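Local coordinates for protein prolyl-tRNA synthetase (Naegleria fowleri, PDB 6UYH) that probably charges tRNA(Pro) with proline, first activating it with ATP as prolyl-adenylate, and binds the inhibitor halofuginone together with an ATP analogue, at residues L116-S120 with Q144-R150; D285-V290 with R375-G379. Residues are numbered along the deposited sequence.

Contact 1 of 2, residues L116-S120 with Q144-R150; sequences LRPTS and QWTNVVR. With HFG (7-bromo-6-chloro-3-{3-[(2R,3S)-3-hydroxypiperidin-2-yl]-2-oxopropyl}quinazolin-4(3H)-one), chain D; ANP (phosphoaminophosphonic acid-adenylate ester), chain C.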
ATOM      1  N   LEU A 116     -17.676   6.741  -1.442  1.00 18.67           N
ATOM      2  CA  LEU A 116     -16.362   6.128  -1.563  1.00 16.48           C
ATOM      3  C   LEU A 116     -15.584   6.794  -2.690  1.00 18.59           C
ATOM      4  O   LEU A 116     -16.135   7.068  -3.764  1.00 20.56           O
ATOM      5  CB  LEU A 116     -16.480   4.628  -1.829  1.00 18.31           C
ATOM      6  CG  LEU A 116     -17.357   3.840  -0.858  1.00 18.20           C
ATOM      7  CD1 LEU A 116     -17.409   2.394  -1.286  1.00 20.55           C
ATOM      8  CD2 LEU A 116     -16.848   3.972   0.586  1.00 21.22           C
ATOM      9  N   ARG A 117     -14.308   7.055  -2.426  1.00 16.40           N
ATOM     10  CA  ARG A 117     -13.300   7.637  -3.304  1.00 17.39           C
ATOM     11  C   ARG A 117     -13.384   7.093  -4.725  1.00 16.59           C
ATOM     12  O   ARG A 117     -13.075   5.916  -4.946  1.00 17.09           O
ATOM     13  CB  ARG A 117     -11.907   7.340  -2.714  1.00 18.93           C
ATOM     14  CG  ARG A 117     -10.720   7.703  -3.595  1.00 27.82           C
ATOM     15  CD  ARG A 117      -9.424   7.569  -2.792  1.00 28.73           C
ATOM     16  NE  ARG A 117      -9.287   6.243  -2.197  1.00 24.12           N
ATOM     17  CZ  ARG A 117      -8.698   5.991  -1.034  1.00 21.41           C
ATOM     18  NH1 ARG A 117      -8.189   6.971  -0.300  1.00 18.46           N
ATOM     19  NH2 ARG A 117      -8.622   4.746  -0.592  1.00 24.99           N
ATOM     20  N   PRO A 118     -13.781   7.912  -5.710  1.00 17.50           N
ATOM     21  CA  PRO A 118     -13.689   7.488  -7.119  1.00 21.63           C
ATOM     22  C   PRO A 118     -12.449   8.046  -7.802  1.00 19.74           C
ATOM     23  O   PRO A 118     -12.114   7.680  -8.933  1.00 22.32           O
ATOM     24  CB  PRO A 118     -14.961   8.076  -7.728  1.00 24.71           C
ATOM     25  CG  PRO A 118     -15.133   9.368  -6.969  1.00 23.66           C
ATOM     26  CD  PRO A 118     -14.614   9.122  -5.561  1.00 19.02           C
ATOM     27  N   THR A 119     -11.807   8.975  -7.093  1.00 15.85           N
ATOM     28  CA  THR A 119     -10.621   9.757  -7.437  1.00 18.95           C
ATOM     29  C   THR A 119     -10.563  10.836  -6.357  1.00 17.79           C
ATOM     30  O   THR A 119     -11.580  11.072  -5.691  1.00 17.75           O
ATOM     31  CB  THR A 119     -10.671  10.349  -8.857  1.00 17.52           C
ATOM     32  OG1 THR A 119      -9.453  11.066  -9.099  1.00 20.54           O
ATOM     33  CG2 THR A 119     -11.856  11.307  -9.016  1.00 18.70           C
ATOM     34  N   SER A 120      -9.416  11.488  -6.136  1.00 18.07           N
ATOM     35  CA  SER A 120      -9.255  12.279  -4.915  1.00 15.94           C
ATOM     36  C   SER A 120      -9.143  13.795  -5.110  1.00 15.71           C
ATOM     37  O   SER A 120      -8.791  14.488  -4.150  1.00 18.63           O
ATOM     38  CB  SER A 120      -8.048  11.776  -4.125  1.00 16.98           C
ATOM     39  OG  SER A 120      -8.267  10.425  -3.761  1.00 17.41           O
ATOM     40  N   GLN A 144      -0.385   9.183  -3.937  1.00 15.42           N
ATOM     41  CA  GLN A 144      -0.823   8.131  -3.023  1.00 17.98           C
ATOM     42  C   GLN A 144      -1.164   6.861  -3.791  1.00 16.68           C
ATOM     43  O   GLN A 144      -1.683   6.914  -4.907  1.00 17.72           O
ATOM     44  CB  GLN A 144      -2.013   8.575  -2.149  1.00 19.18           C
ATOM     45  CG  GLN A 144      -3.192   9.172  -2.891  1.00 18.62           C
ATOM     46  CD  GLN A 144      -4.318   9.564  -1.943  1.00 19.17           C
ATOM     47  OE1 GLN A 144      -4.078   9.845  -0.771  1.00 19.54           O
ATOM     48  NE2 GLN A 144      -5.553   9.586  -2.451  1.00 18.57           N
ATOM     49  N   TRP A 145      -0.829   5.720  -3.176  1.00 16.13           N
ATOM     50  CA  TRP A 145      -1.169   4.387  -3.665  1.00 15.48           C
ATOM     51  C   TRP A 145      -2.409   3.929  -2.903  1.00 18.55           C
ATOM     52  O   TRP A 145      -2.339   3.702  -1.690  1.00 20.60           O
ATOM     53  CB  TRP A 145      -0.004   3.418  -3.434  1.00 15.10           C
ATOM     54  CG  TRP A 145       1.238   3.804  -4.157  1.00 17.62           C
ATOM     55  CD1 TRP A 145       2.266   4.571  -3.685  1.00 20.04           C
ATOM     56  CD2 TRP A 145       1.593   3.424  -5.485  1.00 13.88           C
ATOM     57  NE1 TRP A 145       3.239   4.700  -4.648  1.00 17.72           N
ATOM     58  CE2 TRP A 145       2.842   4.018  -5.770  1.00 16.96           C
ATOM     59  CE3 TRP A 145       0.964   2.663  -6.475  1.00 16.26           C
ATOM     60  CZ2 TRP A 145       3.483   3.861  -6.997  1.00 18.63           C
ATOM     61  CZ3 TRP A 145       1.594   2.499  -7.683  1.00 17.26           C
ATOM     62  CH2 TRP A 145       2.844   3.102  -7.942  1.00 17.69           C
ATOM     63  N   THR A 146      -3.546   3.816  -3.599  1.00 20.14           N
ATOM     64  CA  THR A 146      -4.830   3.635  -2.930  1.00 25.33           C
ATOM     65  C   THR A 146      -5.726   2.708  -3.734  1.00 20.30           C
ATOM     66  O   THR A 146      -5.490   2.435  -4.921  1.00 20.24           O
ATOM     67  CB  THR A 146      -5.598   4.963  -2.741  1.00 25.31           C
ATOM     68  OG1 THR A 146      -6.053   5.428  -4.018  1.00 30.97           O
ATOM     69  CG2 THR A 146      -4.746   6.038  -2.140  1.00 21.88           C
ATOM     70  N   ASN A 147      -6.807   2.267  -3.085  1.00 15.48           N
ATOM     71  CA  ASN A 147      -7.917   1.648  -3.800  1.00 14.95           C
ATOM     72  C   ASN A 147      -8.947   2.695  -4.219  1.00 20.03           C
ATOM     73  O   ASN A 147      -9.074   3.752  -3.612  1.00 22.14           O
ATOM     74  CB  ASN A 147      -8.571   0.531  -2.966  1.00 15.57           C
ATOM     75  CG  ASN A 147      -9.048   0.989  -1.608  1.00 25.13           C
ATOM     76  OD1 ASN A 147      -8.631   2.016  -1.089  1.00 21.69           O
ATOM     77  ND2 ASN A 147      -9.922   0.193  -1.008  1.00 28.80           N
ATOM     78  N   VAL A 148      -9.672   2.382  -5.288  0.54 14.99           N
ATOM     79  CA  VAL A 148     -10.631   3.281  -5.916  0.54 16.57           C
ATOM     80  C   VAL A 148     -11.896   2.482  -6.184  0.54 16.62           C
ATOM     81  O   VAL A 148     -11.819   1.296  -6.520  0.54 20.44           O
ATOM     82  CB  VAL A 148     -10.076   3.855  -7.241  0.54 19.34           C
ATOM     83  CG1 VAL A 148     -10.894   5.043  -7.684  0.54 21.10           C
ATOM     84  CG2 VAL A 148      -8.600   4.224  -7.094  0.54 24.31           C
ATOM     85  N   VAL A 149     -13.058   3.120  -6.049  1.00 17.89           N
ATOM     86  CA  VAL A 149     -14.345   2.457  -6.268  1.00 17.19           C
ATOM     87  C   VAL A 149     -15.140   3.242  -7.297  1.00 19.90           C
ATOM     88  O   VAL A 149     -15.396   4.436  -7.112  1.00 19.86           O
ATOM     89  CB  VAL A 149     -15.157   2.317  -4.970  1.00 17.66           C
ATOM     90  CG1 VAL A 149     -16.543   1.731  -5.268  1.00 17.91           C
ATOM     91  CG2 VAL A 149     -14.397   1.450  -3.953  1.00 22.04           C
ATOM     92  N   ARG A 150     -15.552   2.567  -8.367  1.00 17.24           N
ATOM     93  CA  ARG A 150     -16.472   3.145  -9.341  1.00 19.10           C
ATOM     94  C   ARG A 150     -17.486   2.081  -9.727  1.00 20.57           C
ATOM     95  O   ARG A 150     -17.105   0.979 -10.133  1.00 21.35           O
ATOM     96  CB  ARG A 150     -15.739   3.639 -10.598  1.00 21.65           C
ATOM     97  CG  ARG A 150     -14.719   4.730 -10.328  1.00 21.77           C
ATOM     98  CD  ARG A 150     -13.850   5.014 -11.539  1.00 22.02           C
ATOM     99  NE  ARG A 150     -12.864   6.047 -11.227  1.00 21.02           N
ATOM    100  CZ  ARG A 150     -12.016   6.567 -12.109  1.00 24.81           C
ATOM    101  NH1 ARG A 150     -12.026   6.146 -13.369  1.00 22.59           N
ATOM    102  NH2 ARG A 150     -11.151   7.501 -11.723  1.00 21.17           N
TER
HETATM  103  O4' HFG D 602     -10.227  10.458 -12.104  1.00 20.28           O
HETATM  104  C21 HFG D 602     -10.247  11.212 -13.054  1.00 24.81           C
HETATM  105  C3' HFG D 602      -9.144  12.215 -13.302  1.00 20.55           C
HETATM  106  C2' HFG D 602      -7.770  11.851 -12.723  1.00 20.83           C
HETATM  107  N1' HFG D 602      -7.759  11.847 -11.254  1.00 17.42           N
HETATM  108  C6' HFG D 602      -6.408  11.647 -10.716  1.00 16.82           C
HETATM  109  C5' HFG D 602      -5.804  10.348 -11.177  1.00 18.02           C
HETATM  110  C4' HFG D 602      -5.840  10.253 -12.705  1.00 17.85           C
HETATM  111  C39 HFG D 602      -7.241  10.509 -13.231  1.00 16.99           C
HETATM  112  O7' HFG D 602      -7.226  10.498 -14.662  1.00 18.66           O
HETATM  113  C1' HFG D 602     -11.413  11.203 -14.054  1.00 20.25           C
HETATM  114  N3  HFG D 602     -12.625  10.630 -13.475  1.00 19.80           N
HETATM  115  C4  HFG D 602     -13.271  11.352 -12.480  1.00 16.95           C
HETATM  116  O11 HFG D 602     -12.870  12.448 -12.134  1.00 22.03           O
HETATM  117  C10 HFG D 602     -14.417  10.650 -11.888  1.00 22.33           C
HETATM  118  C5  HFG D 602     -15.172  11.258 -10.887  1.00 20.51           C
HETATM  119  C2  HFG D 602     -13.047   9.385 -13.855  1.00 22.25           C
HETATM  120  N1  HFG D 602     -14.032   8.730 -13.353  1.00 23.99           N
HETATM  121  C9  HFG D 602     -14.736   9.362 -12.326  1.00 23.05           C
HETATM  122  C8  HFG D 602     -15.777   8.662 -11.717  1.00 22.26           C
HETATM  123  C7  HFG D 602     -16.498   9.272 -10.703  1.00 23.39           C
HETATM  124 BR1  HFG D 602     -17.834   8.256  -9.828  1.00 38.31          BR
HETATM  125  C6  HFG D 602     -16.221  10.566 -10.314  1.00 21.53           C
HETATM  126 CL1  HFG D 602     -17.208  11.380  -9.138  1.00 29.18          CL
HETATM  127  PG  ANP C 601     -11.898   4.576 -18.923  1.00 44.96           P
HETATM  128  O1G ANP C 601     -12.460   4.895 -20.228  1.00 48.39           O
HETATM  129  O2G ANP C 601     -13.096   4.364 -17.905  1.00 37.08           O
HETATM  130  O3G ANP C 601     -11.040   3.266 -19.115  1.00 52.93           O
HETATM  131  PB  ANP C 601     -11.124   6.898 -17.194  1.00 37.32           P
HETATM  132  O1B ANP C 601     -11.219   8.246 -17.733  1.00 38.66           O
HETATM  133  O2B ANP C 601     -12.410   6.577 -16.372  1.00 31.96           O
HETATM  134  N3B ANP C 601     -10.906   5.758 -18.360  1.00 46.77           N
HETATM  135  PA  ANP C 601      -9.155   7.736 -15.246  1.00 26.46           P
HETATM  136  O1A ANP C 601      -8.506   8.871 -15.936  1.00 32.74           O
HETATM  137  O2A ANP C 601     -10.165   8.223 -14.260  1.00 26.06           O
HETATM  138  O3A ANP C 601      -9.897   6.758 -16.255  1.00 31.43           O
HETATM  139  O5' ANP C 601      -8.164   6.728 -14.476  1.00 29.10           O
HETATM  140  C5' ANP C 601      -6.721   6.674 -14.555  1.00 25.80           C
HETATM  141  C4' ANP C 601      -6.357   5.344 -15.161  1.00 31.92           C
HETATM  142  O4' ANP C 601      -6.918   4.275 -14.368  1.00 24.98           O
HETATM  143  C3' ANP C 601      -6.940   5.140 -16.550  1.00 35.76           C
HETATM  144  O3' ANP C 601      -6.092   5.713 -17.538  1.00 47.43           O
HETATM  145  C2' ANP C 601      -7.012   3.617 -16.665  1.00 28.95           C
HETATM  146  O2' ANP C 601      -5.799   3.102 -17.199  1.00 29.21           O
HETATM  147  C1' ANP C 601      -7.247   3.178 -15.205  1.00 20.67           C
HETATM  148  N9  ANP C 601      -8.621   2.783 -14.925  1.00 24.31           N
HETATM  149  C8  ANP C 601      -9.754   3.534 -15.105  1.00 21.83           C
HETATM  150  N7  ANP C 601     -10.862   2.926 -14.762  1.00 23.11           N
HETATM  151  C5  ANP C 601     -10.430   1.682 -14.320  1.00 21.25           C
HETATM  152  C6  ANP C 601     -11.119   0.563 -13.820  1.00 22.18           C
HETATM  153  N6  ANP C 601     -12.438   0.526 -13.618  1.00 20.37           N
HETATM  154  N1  ANP C 601     -10.389  -0.530 -13.504  1.00 19.74           N
HETATM  155  C2  ANP C 601      -9.061  -0.484 -13.654  1.00 19.60           C
HETATM  156  N3  ANP C 601      -8.302   0.520 -14.097  1.00 19.85           N
HETATM  157  C4  ANP C 601      -9.052   1.580 -14.420  1.00 20.06           C
HETATM  158  O   HOH W   1     -17.566   5.663  -5.598  1.00 20.69           O
HETATM  159  O   HOH W   2      -8.229   9.906  -0.961  1.00 18.09           O

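Contact 2 of 2, residues D285-V290 with R375-G379; sequences DDKGMV and RRDTG. With EDO (1,2-ethanediol), chain B.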
ATOM      1  N   ASP A 285       0.062 -16.824 -23.684  1.00 24.10           N
ATOM      2  CA  ASP A 285      -0.033 -17.710 -24.835  1.00 29.15           C
ATOM      3  C   ASP A 285      -0.857 -18.943 -24.442  1.00 24.34           C
ATOM      4  O   ASP A 285      -1.488 -18.982 -23.384  1.00 26.91           O
ATOM      5  CB  ASP A 285       1.371 -18.043 -25.383  1.00 28.96           C
ATOM      6  CG  ASP A 285       2.204 -18.906 -24.431  1.00 28.83           C
ATOM      7  OD1 ASP A 285       1.662 -19.440 -23.443  1.00 26.10           O
ATOM      8  OD2 ASP A 285       3.418 -19.062 -24.687  1.00 29.16           O
ATOM      9  N   ASP A 286      -0.849 -19.959 -25.306  1.00 25.69           N
ATOM     10  CA  ASP A 286      -1.718 -21.110 -25.097  1.00 30.18           C
ATOM     11  C   ASP A 286      -1.187 -22.072 -24.046  1.00 30.10           C
ATOM     12  O   ASP A 286      -1.891 -23.026 -23.689  1.00 32.75           O
ATOM     13  CB  ASP A 286      -1.949 -21.847 -26.419  1.00 30.42           C
ATOM     14  CG  ASP A 286      -2.824 -21.046 -27.379  1.00 39.07           C
ATOM     15  OD1 ASP A 286      -3.564 -20.159 -26.913  1.00 37.44           O
ATOM     16  OD2 ASP A 286      -2.771 -21.304 -28.592  1.00 40.09           O
ATOM     17  N   LYS A 287       0.019 -21.842 -23.536  1.00 30.40           N
ATOM     18  CA  LYS A 287       0.523 -22.595 -22.396  1.00 29.55           C
ATOM     19  C   LYS A 287       0.305 -21.867 -21.080  1.00 29.79           C
ATOM     20  O   LYS A 287       0.551 -22.449 -20.022  1.00 28.72           O
ATOM     21  CB  LYS A 287       2.015 -22.905 -22.571  1.00 28.85           C
ATOM     22  CG  LYS A 287       2.339 -23.816 -23.751  1.00 38.50           C
ATOM     23  CD  LYS A 287       3.845 -23.951 -23.924  1.00 46.60           C
ATOM     24  CE  LYS A 287       4.205 -24.803 -25.134  1.00 56.00           C
ATOM     25  NZ  LYS A 287       3.742 -26.206 -24.979  1.00 66.01           N
ATOM     26  N   GLY A 288      -0.158 -20.618 -21.119  1.00 27.33           N
ATOM     27  CA  GLY A 288      -0.465 -19.886 -19.907  1.00 24.34           C
ATOM     28  C   GLY A 288       0.221 -18.542 -19.809  1.00 24.66           C
ATOM     29  O   GLY A 288       0.401 -17.846 -20.812  1.00 24.62           O
ATOM     30  N   MET A 289       0.609 -18.169 -18.594  1.00 22.80           N
ATOM     31  CA  MET A 289       1.234 -16.884 -18.337  0.53 22.66           C
ATOM     32  C   MET A 289       2.626 -16.816 -18.965  1.00 21.78           C
ATOM     33  O   MET A 289       3.335 -17.817 -19.047  1.00 24.01           O
ATOM     34  CB  MET A 289       1.323 -16.662 -16.825  0.53 21.96           C
ATOM     35  CG  MET A 289       1.808 -15.297 -16.404  0.53 20.36           C
ATOM     36  SD  MET A 289       0.602 -14.002 -16.712  0.53 22.55           S
ATOM     37  CE  MET A 289      -0.741 -14.516 -15.644  0.53 19.70           C
ATOM     38  N   VAL A 290       3.022 -15.611 -19.386  1.00 26.80           N
ATOM     39  CA  VAL A 290       4.391 -15.340 -19.837  1.00 22.77           C
ATOM     40  C   VAL A 290       4.830 -14.057 -19.143  1.00 21.75           C
ATOM     41  O   VAL A 290       4.393 -12.963 -19.522  1.00 25.69           O
ATOM     42  CB  VAL A 290       4.509 -15.210 -21.363  1.00 22.69           C
ATOM     43  CG1 VAL A 290       5.972 -14.981 -21.764  1.00 25.24           C
ATOM     44  CG2 VAL A 290       3.977 -16.461 -22.068  1.00 23.67           C
ATOM     45  N   ARG A 375      13.724 -20.844 -22.605  1.00 34.63           N
ATOM     46  CA  ARG A 375      13.104 -19.539 -22.404  1.00 32.53           C
ATOM     47  C   ARG A 375      11.612 -19.618 -22.713  1.00 32.01           C
ATOM     48  O   ARG A 375      11.210 -20.163 -23.747  1.00 32.33           O
ATOM     49  CB  ARG A 375      13.787 -18.462 -23.250  1.00 32.40           C
ATOM     50  CG  ARG A 375      13.919 -18.769 -24.734  1.00 33.45           C
ATOM     51  CD  ARG A 375      14.779 -17.711 -25.409  1.00 33.61           C
ATOM     52  NE  ARG A 375      14.068 -16.442 -25.551  1.00 31.77           N
ATOM     53  CZ  ARG A 375      14.575 -15.364 -26.140  1.00 32.24           C
ATOM     54  NH1 ARG A 375      15.809 -15.393 -26.627  1.00 33.24           N
ATOM     55  NH2 ARG A 375      13.850 -14.258 -26.242  1.00 31.89           N
ATOM     56  N   ARG A 376      10.801 -19.070 -21.801  1.00 30.28           N
ATOM     57  CA  ARG A 376       9.349 -19.234 -21.826  1.00 29.59           C
ATOM     58  C   ARG A 376       8.694 -18.527 -23.009  1.00 31.57           C
ATOM     59  O   ARG A 376       7.686 -19.010 -23.536  1.00 27.95           O
ATOM     60  CB  ARG A 376       8.770 -18.706 -20.510  1.00 28.34           C
ATOM     61  CG  ARG A 376       7.251 -18.713 -20.401  1.00 27.04           C
ATOM     62  CD  ARG A 376       6.672 -20.123 -20.326  1.00 27.41           C
ATOM     63  NE  ARG A 376       5.222 -20.051 -20.202  1.00 30.24           N
ATOM     64  CZ  ARG A 376       4.378 -20.029 -21.231  1.00 28.38           C
ATOM     65  NH1 ARG A 376       4.840 -20.101 -22.475  1.00 27.55           N
ATOM     66  NH2 ARG A 376       3.073 -19.932 -21.014  1.00 25.99           N
ATOM     67  N   ASP A 377       9.240 -17.392 -23.440  1.00 28.28           N
ATOM     68  CA  ASP A 377       8.548 -16.588 -24.442  1.00 29.52           C
ATOM     69  C   ASP A 377       8.552 -17.258 -25.811  1.00 32.72           C
ATOM     70  O   ASP A 377       7.530 -17.247 -26.507  1.00 31.54           O
ATOM     71  CB  ASP A 377       9.162 -15.190 -24.509  1.00 28.29           C
ATOM     72  CG  ASP A 377      10.598 -15.207 -24.959  1.00 30.30           C
ATOM     73  OD1 ASP A 377      11.300 -16.209 -24.684  1.00 30.02           O
ATOM     74  OD2 ASP A 377      11.015 -14.218 -25.599  1.00 29.30           O
ATOM     75  N   THR A 378       9.681 -17.852 -26.220  1.00 29.43           N
ATOM     76  CA  THR A 378       9.755 -18.546 -27.503  1.00 32.04           C
ATOM     77  C   THR A 378       9.784 -20.063 -27.383  1.00 37.69           C
ATOM     78  O   THR A 378       9.576 -20.747 -28.391  1.00 36.21           O
ATOM     79  CB  THR A 378      11.000 -18.108 -28.292  1.00 32.99           C
ATOM     80  OG1 THR A 378      12.182 -18.504 -27.581  1.00 38.60           O
ATOM     81  CG2 THR A 378      11.014 -16.597 -28.493  1.00 30.56           C
ATOM     82  N   GLY A 379      10.038 -20.604 -26.196  1.00 34.86           N
ATOM     83  CA  GLY A 379      10.214 -22.034 -26.048  1.00 34.16           C
ATOM     84  C   GLY A 379      11.577 -22.562 -26.447  1.00 38.83           C
ATOM     85  O   GLY A 379      11.819 -23.770 -26.315  1.00 37.84           O
TER
HETATM   86  C1  EDO B 711      20.064 -17.578 -26.106  1.00 59.68           C
HETATM   87  O1  EDO B 711      20.837 -17.398 -27.297  1.00 61.03           O
HETATM   88  C2  EDO B 711      18.666 -18.062 -26.475  1.00 50.39           C
HETATM   89  O2  EDO B 711      18.057 -17.071 -27.309  1.00 42.70           O
HETATM   90  O   HOH W   3       4.789 -17.079 -26.013  1.00 29.04           O

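Contact 1 of 2, residues L116-S120 with Q144-R150
Leu116 ends strand 108-116 and packs its CB 4.1 Å from Val149 CB. Its carbonyl O and Val149 O both accept from water 1. At Arg117 the backbone O takes a hydrogen bond from Val149 N (3.0 Å). The Arg117 side chain runs back along strand 140-149: NE donates to Asn147 O (2.9 Å) and NH2 to Asn147 OD1 (2.8 Å), while Thr146 CB lies over one guanidinium face. Asn147 of the second subunit packs on Arg117 at the dimer interface. Thr119, Ser120 and Glu121 form the TXE motif of prolyl-tRNA synthetases, which borders the active site. Pro118 O accepts from Arg150 NE (2.9 Å) and NH2 (3.0 Å), and Pro118 CB lies 3.6 Å from halofuginone C7. Strand 140-149 opens class II motif 2; its arginine, Arg150, binds alpha-phosphate oxygen O2A of AMPPNP through NH1 and NH2, and Glu152 also bonds AMPPNP. Thr119 OG1 accepts from halofuginone N1' (2.9 Å) and bonds to Glu121. Ser120, at the N-cap of helix 121-131, bonds through OG to Glu169.

Contact 2 of 2, residues D285-V290 with R375-G379
A type I beta turn from Asp285 to Gly288, combined with an Asx turn at Asp285, receives an arginine from the loop that follows strand 370-375. The Asx turn is made by Lys287 N donating to Asp285 OD1 (2.9 Å). The same carboxylate forms a two-pronged salt bridge with Arg376. Arg376 NH2 donates to Asp285 OD1 (2.9 Å) and Arg376 NH1 to Asp285 OD2 (2.8 Å). Asp285 OD1 therefore serves both the turn and the arginine. Val290 CG2 lies over one face of the guanidinium, 3.7 Å from Arg376 CZ. Val290 CG1 also meets Asp377 CA at 4.0 Å. Water 3 donates to Asp285 OD2 and to Asp377 O, a second polar link between the loops. Asp377 turns its carboxylate to Arg375, with Arg375 NH2 2.9 Å from Asp377 OD2. Gly288 has a positive phi of 126°, at which a side chain would strike the preceding carbonyl. Arg376 NE bonds to Glu351 O in helix 343-353. Met405 of helix 391-415 packs on Val290 and Asp377. The contact thus ties the linker between helix 274-283 and strand 300-304 to the turn joining strands 370-375 and 381-385 of the anticodon-binding domain.

Overall arrangement
The two contacts belong to different parts of the synthetase. Their centres are 34 Å apart, and their nearest atoms about 19 Å. They lie on opposite sides of the chain's centre. Contact 1 is buried in the class II core and borders both ligands. A bound magnesium ion is about 4 Å from the side chain of Arg150. Contact 2 touches neither halofuginone nor AMPPNP; its bound group is an ethanediol, probably from the crystallisation liquor. Contact 1 closes in sequence before contact 2 opens, and strand 261-272 and helix 274-283 lie between. Ser272 and Arg274, on that route, bind AMPPNP. The helix starts at Arg274 and leads into the turn at Asp285.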